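Local coordinates for protein putative branched-chain amino acid ABC transporter (Rhodospirillum rubrum ATCC 11170, PDB 3HUT) that probably binds branched-chain or related amino acids in the periplasm as the solute-binding component of an ABC transporter, at residues A[80-86]-A[104-109]; A[92-98]-A[114-118]; A[183-188]-A[213-217]. One frame throughout, in Å; residues are numbered along the deposited sequence.

Contact 1. Residues A[80-86]-A[104-109]; sequences FSSTVSM and AAHPDY
Residues 80-86 run from a loop into the first turn and a half of helix 82-95. S81 is the N-cap: its OG accepts from V84 N at 3.1 Å and is also hydrogen-bonded to D55. Residues 104-109 form a loop whose last three residues take helical angles. Closest CA pairs are S82 with A104 (4.3 Å) and M86 with Y109 (5.7 Å). First, A104 CB lies 3.7 Å from S85 OG, and A104 CA is 3.5 Å from S82 OG. At A105 a water joins the segments, 3.0 Å from A105 N and 2.7 Å from S82 OG. H106 N then donates to S82 OG (3.0 Å, 157°), with S82 chi1 at m. The H106 ring, chi1 t, turns back so that ND1 accepts from D108 N at 2.8 Å. The SE of selenomethionine M86 sits 5.1 Å from the centroid of the H106 ring, obliquely. M86 CE reaches D108 CB at 3.6 Å. Y109, chi1 t, ends the segment. M86 CG meets Y109 CD1 at the ring edge, 3.8 Å, and S85 CB lies 3.8 Å from Y109 CE1. In related binding proteins, helix N-termini and loops after strands at the sheet's C-terminal edge line the ligand cleft; this position is consistent with that. Y109 packs on strands 99-101 and 116-118, and its OH hydrogen-bonds F117 O. R118 of strand 116-118 hydrogen-bonds the carbonyls of A104 and H106.

Contact 2. Residues A[92-98]-A[114-118]; sequences YGKEGMP and PWQFR
Residues 92-98 finish helix 82-95 and turn towards strand 99-101. Residues 114-118 enter strand 116-118. The closest CA pair is P98 with W115, 4.8 Å apart. Y92 CB is 4.2 Å from Q116 NE2; the Q116 amide is hydrogen-bonded to S113 and Q99. Y92 O accepts from M97 N at 2.9 Å, which closes the helix end. G93 offers a bare surface: its O is 3.6 Å from W115 CD1. G96 leaves the helix at phi 83°, psi 45°. At these angles a CB would be jammed against the carbonyl O of E95. G96 CA sits 3.5 Å from the centroid of the W115 six-membered ring, 4° off the normal, in a CH-pi contact. M97, a selenomethionine, turns its CB away, but its O lies 3.6 Å from W115 CB. P98 N meets the indole edge, 3.6 Å from W115 CE3; P98 CD is 4.0 Å from W115 CE3. W115 has chi1 m and chi2 79°, which lays the indole against the turn; R306 of helix 302-310 also touches it. This is the helix-to-strand turn of a beta-alpha-beta crossover (73-78, 82-95, 99-101) in a periplasmic binding protein lobe, next to outermost strand 116-118.

Contact 3. Residues A[183-188]-A[213-217]; sequences FDDVID and ALRAR
Two neighbouring helices of a Rossmann-like alpha/beta lobe meet here, the start of helix 184-193 and the end of helix 204-216. F183 is the N-cap of the first; R217 follows the second. CA atoms come closest at I187 with L214 (6.6 Å) and F183 with A213 (7.0 Å). I187 is the main bump, with chi1 m and chi2 t. I187 CD1 fits the hollow over A213 and L214, 3.8 Å from A213 C and 3.7 Å from L214 CA. The small A213 CB leaves room for the F183 ring, whose CD2 is 3.6 Å away. R217 reaches back from the helix end and lays one guanidinium face over I187. Its edge meets D188 OD2 and D184 O; R217 NH1 gives D184 O a weak hydrogen bond at 3.1 Å. D184 OD1 makes a long salt bridge to R217 NH1 at 3.6 Å, and E191 is a further partner. D188 OD2 receives both R217 NH2 at 2.5 Å and NH1 at 2.6 Å.

Contacts 1 and 2 lie in one lobe, with centres about 13 Å apart. They use the two ends of helix 82-95 and the region from strand 99-101 to strand 116-118. Their segments alternate along the chain: 80-86, 92-98, 104-109, 114-118. They touch through R118, which bonds the carbonyls of A104 and H106, and through Y109 against Q116. Contact 3 comes later in the chain and belongs to the other lobe, built on the mixed sheet. Its centre is about 37 Å from that of contact 1 and about 49 Å from that of contact 2; nearest atoms are about 26 and 30 Å apart, respectively. Each contact thus lies within a single lobe, as fits a two-lobed binding protein.

Contact 1. Residues A[80-86]-A[104-109]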
loop_
_atom_site.group_PDB
_atom_site.type_symbol
_atom_site.label_atom_id
_atom_site.label_comp_id
_atom_site.label_asym_id
_atom_site.label_seq_id
_atom_site.Cartn_x
_atom_site.Cartn_y
_atom_site.Cartn_z
ATOM N N PHE A 80 1.921 12.298 -2.528
ATOM C CA PHE A 80 1.605 11.579 -1.337
ATOM C C PHE A 80 0.135 11.324 -1.000
ATOM O O PHE A 80 -0.300 10.176 -0.920
ATOM C CB PHE A 80 2.275 12.330 -0.212
ATOM C CG PHE A 80 1.999 11.766 1.083
ATOM C CD1 PHE A 80 2.502 10.523 1.399
ATOM C CD2 PHE A 80 1.165 12.424 1.971
ATOM C CE1 PHE A 80 2.177 9.923 2.585
ATOM C CE2 PHE A 80 0.829 11.837 3.163
ATOM C CZ PHE A 80 1.334 10.580 3.474
ATOM N N SER A 81 -0.625 12.391 -0.777
ATOM C CA SER A 81 -2.030 12.241 -0.413
ATOM C C SER A 81 -2.947 12.039 -1.605
ATOM O O SER A 81 -2.641 12.460 -2.721
ATOM C CB SER A 81 -2.516 13.459 0.373
ATOM O OG SER A 81 -2.578 14.599 -0.466
ATOM N N SER A 82 -4.084 11.399 -1.357
ATOM C CA SER A 82 -5.059 11.170 -2.410
ATOM C C SER A 82 -5.631 12.511 -2.861
ATOM O O SER A 82 -5.752 12.773 -4.058
ATOM C CB SER A 82 -6.182 10.259 -1.900
ATOM O OG SER A 82 -5.737 8.913 -1.826
ATOM N N THR A 83 -5.964 13.365 -1.897
ATOM C CA THR A 83 -6.530 14.678 -2.207
ATOM C C THR A 83 -5.652 15.504 -3.139
ATOM O O THR A 83 -6.132 16.063 -4.122
ATOM C CB THR A 83 -6.773 15.507 -0.929
ATOM O OG1 THR A 83 -7.730 14.841 -0.102
ATOM C CG2 THR A 83 -7.306 16.888 -1.286
ATOM N N VAL A 84 -4.366 15.589 -2.828
ATOM C CA VAL A 84 -3.457 16.365 -3.651
ATOM C C VAL A 84 -3.190 15.658 -4.976
ATOM O O VAL A 84 -3.088 16.302 -6.021
ATOM C CB VAL A 84 -2.132 16.629 -2.900
ATOM C CG1 VAL A 84 -1.154 17.370 -3.789
ATOM C CG2 VAL A 84 -2.423 17.450 -1.648
ATOM N N SER A 85 -3.088 14.335 -4.941
ATOM C CA SER A 85 -2.848 13.583 -6.166
ATOM C C SER A 85 -4.003 13.788 -7.134
ATOM O O SER A 85 -3.804 13.895 -8.342
ATOM C CB SER A 85 -2.685 12.094 -5.855
ATOM O OG SER A 85 -1.517 11.874 -5.082
HETATM N N MSE A 86 -5.214 13.859 -6.599
HETATM C CA MSE A 86 -6.394 14.053 -7.433
HETATM C C MSE A 86 -6.470 15.475 -7.987
HETATM O O MSE A 86 -6.828 15.673 -9.142
HETATM C CB MSE A 86 -7.649 13.711 -6.634
HETATM C CG MSE A 86 -7.720 12.237 -6.268
HETATM SE SE MSE A 86 -9.218 11.774 -5.143
HETATM C CE MSE A 86 -10.638 11.957 -6.439
ATOM N N ALA A 104 -1.427 7.236 -3.344
ATOM C CA ALA A 104 -2.825 7.676 -3.411
ATOM C C ALA A 104 -3.716 6.428 -3.473
ATOM O O ALA A 104 -3.909 5.848 -4.536
ATOM C CB ALA A 104 -3.049 8.565 -4.626
ATOM N N ALA A 105 -4.266 6.035 -2.323
ATOM C CA ALA A 105 -5.092 4.832 -2.219
ATOM C C ALA A 105 -6.604 5.000 -2.279
ATOM O O ALA A 105 -7.341 4.015 -2.290
ATOM C CB ALA A 105 -4.716 4.072 -0.941
ATOM N N HIS A 106 -7.081 6.235 -2.313
ATOM C CA HIS A 106 -8.524 6.461 -2.350
ATOM C C HIS A 106 -9.167 5.909 -3.623
ATOM O O HIS A 106 -8.682 6.140 -4.726
ATOM C CB HIS A 106 -8.828 7.953 -2.224
ATOM C CG HIS A 106 -10.279 8.250 -2.015
ATOM N ND1 HIS A 106 -11.225 8.069 -3.002
ATOM C CD2 HIS A 106 -10.954 8.664 -0.916
ATOM C CE1 HIS A 106 -12.420 8.356 -2.520
ATOM N NE2 HIS A 106 -12.285 8.720 -1.257
ATOM N N PRO A 107 -10.272 5.163 -3.482
ATOM C CA PRO A 107 -10.962 4.588 -4.640
ATOM C C PRO A 107 -11.168 5.558 -5.804
ATOM O O PRO A 107 -10.943 5.202 -6.955
ATOM C CB PRO A 107 -12.285 4.123 -4.046
ATOM C CG PRO A 107 -11.882 3.674 -2.674
ATOM C CD PRO A 107 -10.955 4.800 -2.229
ATOM N N ASP A 108 -11.588 6.782 -5.498
ATOM C CA ASP A 108 -11.863 7.788 -6.528
ATOM C C ASP A 108 -10.680 8.307 -7.334
ATOM O O ASP A 108 -10.863 8.824 -8.434
ATOM C CB ASP A 108 -12.597 8.986 -5.921
ATOM C CG ASP A 108 -13.960 8.617 -5.376
ATOM O OD1 ASP A 108 -14.448 7.509 -5.680
ATOM O OD2 ASP A 108 -14.549 9.440 -4.649
ATOM N N TYR A 109 -9.471 8.184 -6.799
ATOM C CA TYR A 109 -8.304 8.667 -7.519
ATOM C C TYR A 109 -8.114 7.981 -8.876
ATOM O O TYR A 109 -7.825 8.636 -9.884
ATOM C CB TYR A 109 -7.049 8.469 -6.668
ATOM C CG TYR A 109 -5.775 8.566 -7.466
ATOM C CD1 TYR A 109 -5.267 9.803 -7.866
ATOM C CD2 TYR A 109 -5.092 7.416 -7.852
ATOM C CE1 TYR A 109 -4.100 9.885 -8.635
ATOM C CE2 TYR A 109 -3.935 7.488 -8.621
ATOM C CZ TYR A 109 -3.446 8.722 -9.009
ATOM O OH TYR A 109 -2.309 8.779 -9.782
HETATM O O HOH W 1 -4.452 7.694 0.183
#

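Contact 2. Residues A[92-98]-A[114-118]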
loop_
_atom_site.group_PDB
_atom_site.type_symbol
_atom_site.label_atom_id
_atom_site.label_comp_id
_atom_site.label_asym_id
_atom_site.label_seq_id
_atom_site.Cartn_x
_atom_site.Cartn_y
_atom_site.Cartn_z
ATOM N N TYR A 92 -3.581 16.615 -15.222
ATOM C CA TYR A 92 -2.863 15.626 -16.014
ATOM C C TYR A 92 -3.792 14.836 -16.940
ATOM O O TYR A 92 -3.457 14.585 -18.094
ATOM C CB TYR A 92 -2.114 14.661 -15.097
ATOM C CG TYR A 92 -1.023 15.311 -14.273
ATOM C CD1 TYR A 92 -0.131 16.221 -14.845
ATOM C CD2 TYR A 92 -0.849 14.974 -12.931
ATOM C CE1 TYR A 92 0.919 16.777 -14.092
ATOM C CE2 TYR A 92 0.190 15.520 -12.176
ATOM C CZ TYR A 92 1.067 16.415 -12.759
ATOM O OH TYR A 92 2.092 16.937 -12.000
ATOM N N GLY A 93 -4.954 14.444 -16.427
ATOM C CA GLY A 93 -5.897 13.687 -17.232
ATOM C C GLY A 93 -6.357 14.488 -18.434
ATOM O O GLY A 93 -6.401 13.985 -19.556
ATOM N N LYS A 94 -6.704 15.745 -18.193
ATOM C CA LYS A 94 -7.150 16.625 -19.263
ATOM C C LYS A 94 -6.030 16.934 -20.256
ATOM O O LYS A 94 -6.273 17.031 -21.461
ATOM C CB LYS A 94 -7.688 17.934 -18.675
ATOM C CG LYS A 94 -8.116 18.958 -19.715
ATOM C CD LYS A 94 -8.599 20.235 -19.054
ATOM C CE LYS A 94 -8.983 21.286 -20.088
ATOM N NZ LYS A 94 -9.364 22.578 -19.445
ATOM N N GLU A 95 -4.804 17.072 -19.759
ATOM C CA GLU A 95 -3.670 17.403 -20.622
ATOM C C GLU A 95 -2.969 16.213 -21.277
ATOM O O GLU A 95 -2.173 16.393 -22.201
ATOM C CB GLU A 95 -2.639 18.225 -19.840
ATOM C CG GLU A 95 -3.140 19.581 -19.360
ATOM C CD GLU A 95 -3.631 20.459 -20.496
ATOM O OE1 GLU A 95 -3.027 20.402 -21.589
ATOM O OE2 GLU A 95 -4.613 21.209 -20.295
ATOM N N GLY A 96 -3.252 15.003 -20.806
ATOM C CA GLY A 96 -2.622 13.831 -21.393
ATOM C C GLY A 96 -1.237 13.523 -20.853
ATOM O O GLY A 96 -0.302 13.237 -21.604
HETATM N N MSE A 97 -1.103 13.597 -19.537
HETATM C CA MSE A 97 0.161 13.313 -18.865
HETATM C C MSE A 97 -0.051 12.104 -17.966
HETATM O O MSE A 97 -0.928 12.122 -17.112
HETATM C CB MSE A 97 0.579 14.506 -18.001
HETATM C CG MSE A 97 1.819 14.269 -17.146
HETATM SE SE MSE A 97 3.467 14.257 -18.158
HETATM C CE MSE A 97 3.791 16.177 -18.223
ATOM N N PRO A 98 0.736 11.031 -18.156
ATOM C CA PRO A 98 0.567 9.851 -17.304
ATOM C C PRO A 98 1.069 10.159 -15.890
ATOM O O PRO A 98 2.148 10.729 -15.719
ATOM C CB PRO A 98 1.406 8.792 -18.017
ATOM C CG PRO A 98 2.510 9.593 -18.622
ATOM C CD PRO A 98 1.786 10.808 -19.166
ATOM N N PRO A 114 -8.138 8.045 -17.637
ATOM C CA PRO A 114 -7.310 6.899 -18.027
ATOM C C PRO A 114 -5.817 7.161 -17.817
ATOM O O PRO A 114 -4.977 6.326 -18.154
ATOM C CB PRO A 114 -7.642 6.719 -19.510
ATOM C CG PRO A 114 -9.012 7.338 -19.650
ATOM C CD PRO A 114 -8.890 8.561 -18.795
ATOM N N TRP A 115 -5.485 8.316 -17.253
ATOM C CA TRP A 115 -4.084 8.664 -17.054
ATOM C C TRP A 115 -3.523 8.453 -15.654
ATOM O O TRP A 115 -2.325 8.629 -15.444
ATOM C CB TRP A 115 -3.851 10.114 -17.497
ATOM C CG TRP A 115 -4.268 10.343 -18.922
ATOM C CD1 TRP A 115 -5.540 10.518 -19.386
ATOM C CD2 TRP A 115 -3.419 10.321 -20.078
ATOM N NE1 TRP A 115 -5.537 10.599 -20.762
ATOM C CE2 TRP A 115 -4.248 10.479 -21.210
ATOM C CE3 TRP A 115 -2.037 10.178 -20.265
ATOM C CZ2 TRP A 115 -3.739 10.499 -22.518
ATOM C CZ3 TRP A 115 -1.529 10.199 -21.565
ATOM C CH2 TRP A 115 -2.382 10.358 -22.673
ATOM N N GLN A 116 -4.373 8.067 -14.705
ATOM C CA GLN A 116 -3.930 7.839 -13.329
ATOM C C GLN A 116 -3.567 6.393 -13.013
ATOM O O GLN A 116 -4.230 5.454 -13.463
ATOM C CB GLN A 116 -4.999 8.294 -12.331
ATOM C CG GLN A 116 -4.982 9.785 -12.012
ATOM C CD GLN A 116 -5.310 10.640 -13.214
ATOM O OE1 GLN A 116 -6.327 10.431 -13.880
ATOM N NE2 GLN A 116 -4.455 11.620 -13.494
ATOM N N PHE A 117 -2.506 6.230 -12.227
ATOM C CA PHE A 117 -2.032 4.915 -11.808
ATOM C C PHE A 117 -1.556 5.050 -10.365
ATOM O O PHE A 117 -1.168 6.135 -9.939
ATOM C CB PHE A 117 -0.870 4.456 -12.696
ATOM C CG PHE A 117 -1.233 4.326 -14.147
ATOM C CD1 PHE A 117 -1.807 3.156 -14.635
ATOM C CD2 PHE A 117 -1.036 5.392 -15.021
ATOM C CE1 PHE A 117 -2.177 3.053 -15.977
ATOM C CE2 PHE A 117 -1.404 5.296 -16.360
ATOM C CZ PHE A 117 -1.975 4.128 -16.836
ATOM N N ARG A 118 -1.596 3.951 -9.621
ATOM C CA ARG A 118 -1.160 3.948 -8.224
ATOM C C ARG A 118 -0.303 2.719 -7.956
ATOM O O ARG A 118 -0.573 1.633 -8.482
ATOM C CB ARG A 118 -2.374 3.941 -7.284
ATOM C CG ARG A 118 -3.423 2.904 -7.646
ATOM C CD ARG A 118 -4.288 2.504 -6.459
ATOM N NE ARG A 118 -4.925 3.657 -5.848
ATOM C CZ ARG A 118 -6.224 3.927 -5.906
ATOM N NH1 ARG A 118 -7.055 3.123 -6.548
ATOM N NH2 ARG A 118 -6.682 5.020 -5.328
#

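Contact 3. Residues A[183-188]-A[213-217]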
loop_
_atom_site.group_PDB
_atom_site.type_symbol
_atom_site.label_atom_id
_atom_site.label_comp_id
_atom_site.label_asym_id
_atom_site.label_seq_id
_atom_site.Cartn_x
_atom_site.Cartn_y
_atom_site.Cartn_z
ATOM N N PHE A 183 -13.968 -4.018 25.646
ATOM C CA PHE A 183 -14.015 -5.243 24.870
ATOM C C PHE A 183 -14.871 -6.338 25.501
ATOM O O PHE A 183 -15.196 -7.324 24.845
ATOM C CB PHE A 183 -12.586 -5.769 24.686
ATOM C CG PHE A 183 -11.566 -4.693 24.392
ATOM C CD1 PHE A 183 -11.644 -3.935 23.228
ATOM C CD2 PHE A 183 -10.514 -4.455 25.276
ATOM C CE1 PHE A 183 -10.685 -2.954 22.945
ATOM C CE2 PHE A 183 -9.550 -3.479 25.007
ATOM C CZ PHE A 183 -9.636 -2.727 23.836
ATOM N N ASP A 184 -15.236 -6.173 26.768
ATOM C CA ASP A 184 -16.024 -7.192 27.455
ATOM C C ASP A 184 -17.294 -7.651 26.751
ATOM O O ASP A 184 -17.568 -8.849 26.697
ATOM C CB ASP A 184 -16.367 -6.746 28.876
ATOM C CG ASP A 184 -15.204 -6.917 29.826
ATOM O OD1 ASP A 184 -14.576 -7.998 29.794
ATOM O OD2 ASP A 184 -14.920 -5.983 30.608
ATOM N N ASP A 185 -18.068 -6.717 26.212
ATOM C CA ASP A 185 -19.298 -7.100 25.532
ATOM C C ASP A 185 -19.049 -7.877 24.249
ATOM O O ASP A 185 -19.688 -8.901 24.006
ATOM C CB ASP A 185 -20.155 -5.873 25.232
ATOM C CG ASP A 185 -20.669 -5.210 26.491
ATOM O OD1 ASP A 185 -20.962 -5.939 27.465
ATOM O OD2 ASP A 185 -20.786 -3.969 26.501
ATOM N N VAL A 186 -18.127 -7.392 23.423
ATOM C CA VAL A 186 -17.828 -8.077 22.173
ATOM C C VAL A 186 -17.277 -9.465 22.473
ATOM O O VAL A 186 -17.515 -10.411 21.726
ATOM C CB VAL A 186 -16.805 -7.284 21.315
ATOM C CG1 VAL A 186 -15.544 -7.014 22.107
ATOM C CG2 VAL A 186 -16.475 -8.062 20.057
ATOM N N ILE A 187 -16.548 -9.587 23.576
ATOM C CA ILE A 187 -15.982 -10.875 23.947
ATOM C C ILE A 187 -17.079 -11.828 24.409
ATOM O O ILE A 187 -17.021 -13.027 24.145
ATOM C CB ILE A 187 -14.914 -10.719 25.049
ATOM C CG1 ILE A 187 -13.689 -9.999 24.469
ATOM C CG2 ILE A 187 -14.524 -12.082 25.598
ATOM C CD1 ILE A 187 -12.575 -9.746 25.466
ATOM N N ASP A 188 -18.080 -11.292 25.099
ATOM C CA ASP A 188 -19.192 -12.111 25.568
ATOM C C ASP A 188 -19.956 -12.624 24.353
ATOM O O ASP A 188 -20.383 -13.777 24.310
ATOM C CB ASP A 188 -20.132 -11.284 26.449
ATOM C CG ASP A 188 -19.558 -11.010 27.826
ATOM O OD1 ASP A 188 -20.203 -10.271 28.595
ATOM O OD2 ASP A 188 -18.472 -11.535 28.145
ATOM N N ALA A 213 -7.103 -8.470 26.296
ATOM C CA ALA A 213 -8.361 -8.713 26.994
ATOM C C ALA A 213 -8.962 -10.049 26.555
ATOM O O ALA A 213 -9.441 -10.835 27.377
ATOM C CB ALA A 213 -9.339 -7.576 26.718
ATOM N N LEU A 214 -8.937 -10.303 25.251
ATOM C CA LEU A 214 -9.476 -11.544 24.715
ATOM C C LEU A 214 -8.755 -12.746 25.325
ATOM O O LEU A 214 -9.390 -13.679 25.817
ATOM C CB LEU A 214 -9.321 -11.576 23.189
ATOM C CG LEU A 214 -9.768 -12.868 22.497
ATOM C CD1 LEU A 214 -11.277 -13.032 22.646
ATOM C CD2 LEU A 214 -9.378 -12.825 21.027
ATOM N N ARG A 215 -7.427 -12.724 25.304
ATOM C CA ARG A 215 -6.663 -13.838 25.851
ATOM C C ARG A 215 -6.754 -13.931 27.367
ATOM O O ARG A 215 -6.660 -15.024 27.933
ATOM C CB ARG A 215 -5.191 -13.742 25.438
ATOM C CG ARG A 215 -4.956 -13.760 23.934
ATOM C CD ARG A 215 -5.640 -14.945 23.262
ATOM N NE ARG A 215 -5.264 -15.041 21.853
ATOM C CZ ARG A 215 -5.962 -15.695 20.931
ATOM N NH1 ARG A 215 -7.084 -16.318 21.265
ATOM N NH2 ARG A 215 -5.535 -15.721 19.672
ATOM N N ALA A 216 -6.931 -12.791 28.025
ATOM C CA ALA A 216 -7.025 -12.778 29.481
ATOM C C ALA A 216 -8.272 -13.531 29.914
ATOM O O ALA A 216 -8.282 -14.202 30.948
ATOM C CB ALA A 216 -7.065 -11.344 29.993
ATOM N N ARG A 217 -9.327 -13.431 29.115
ATOM C CA ARG A 217 -10.565 -14.118 29.433
ATOM C C ARG A 217 -10.540 -15.592 29.044
ATOM O O ARG A 217 -11.532 -16.298 29.204
ATOM C CB ARG A 217 -11.744 -13.404 28.782
ATOM C CG ARG A 217 -12.035 -12.069 29.443
ATOM C CD ARG A 217 -13.321 -11.467 28.943
ATOM N NE ARG A 217 -14.409 -12.433 29.005
ATOM C CZ ARG A 217 -15.666 -12.146 28.701
ATOM N NH1 ARG A 217 -15.990 -10.916 28.320
ATOM N NH2 ARG A 217 -16.592 -13.091 28.762
#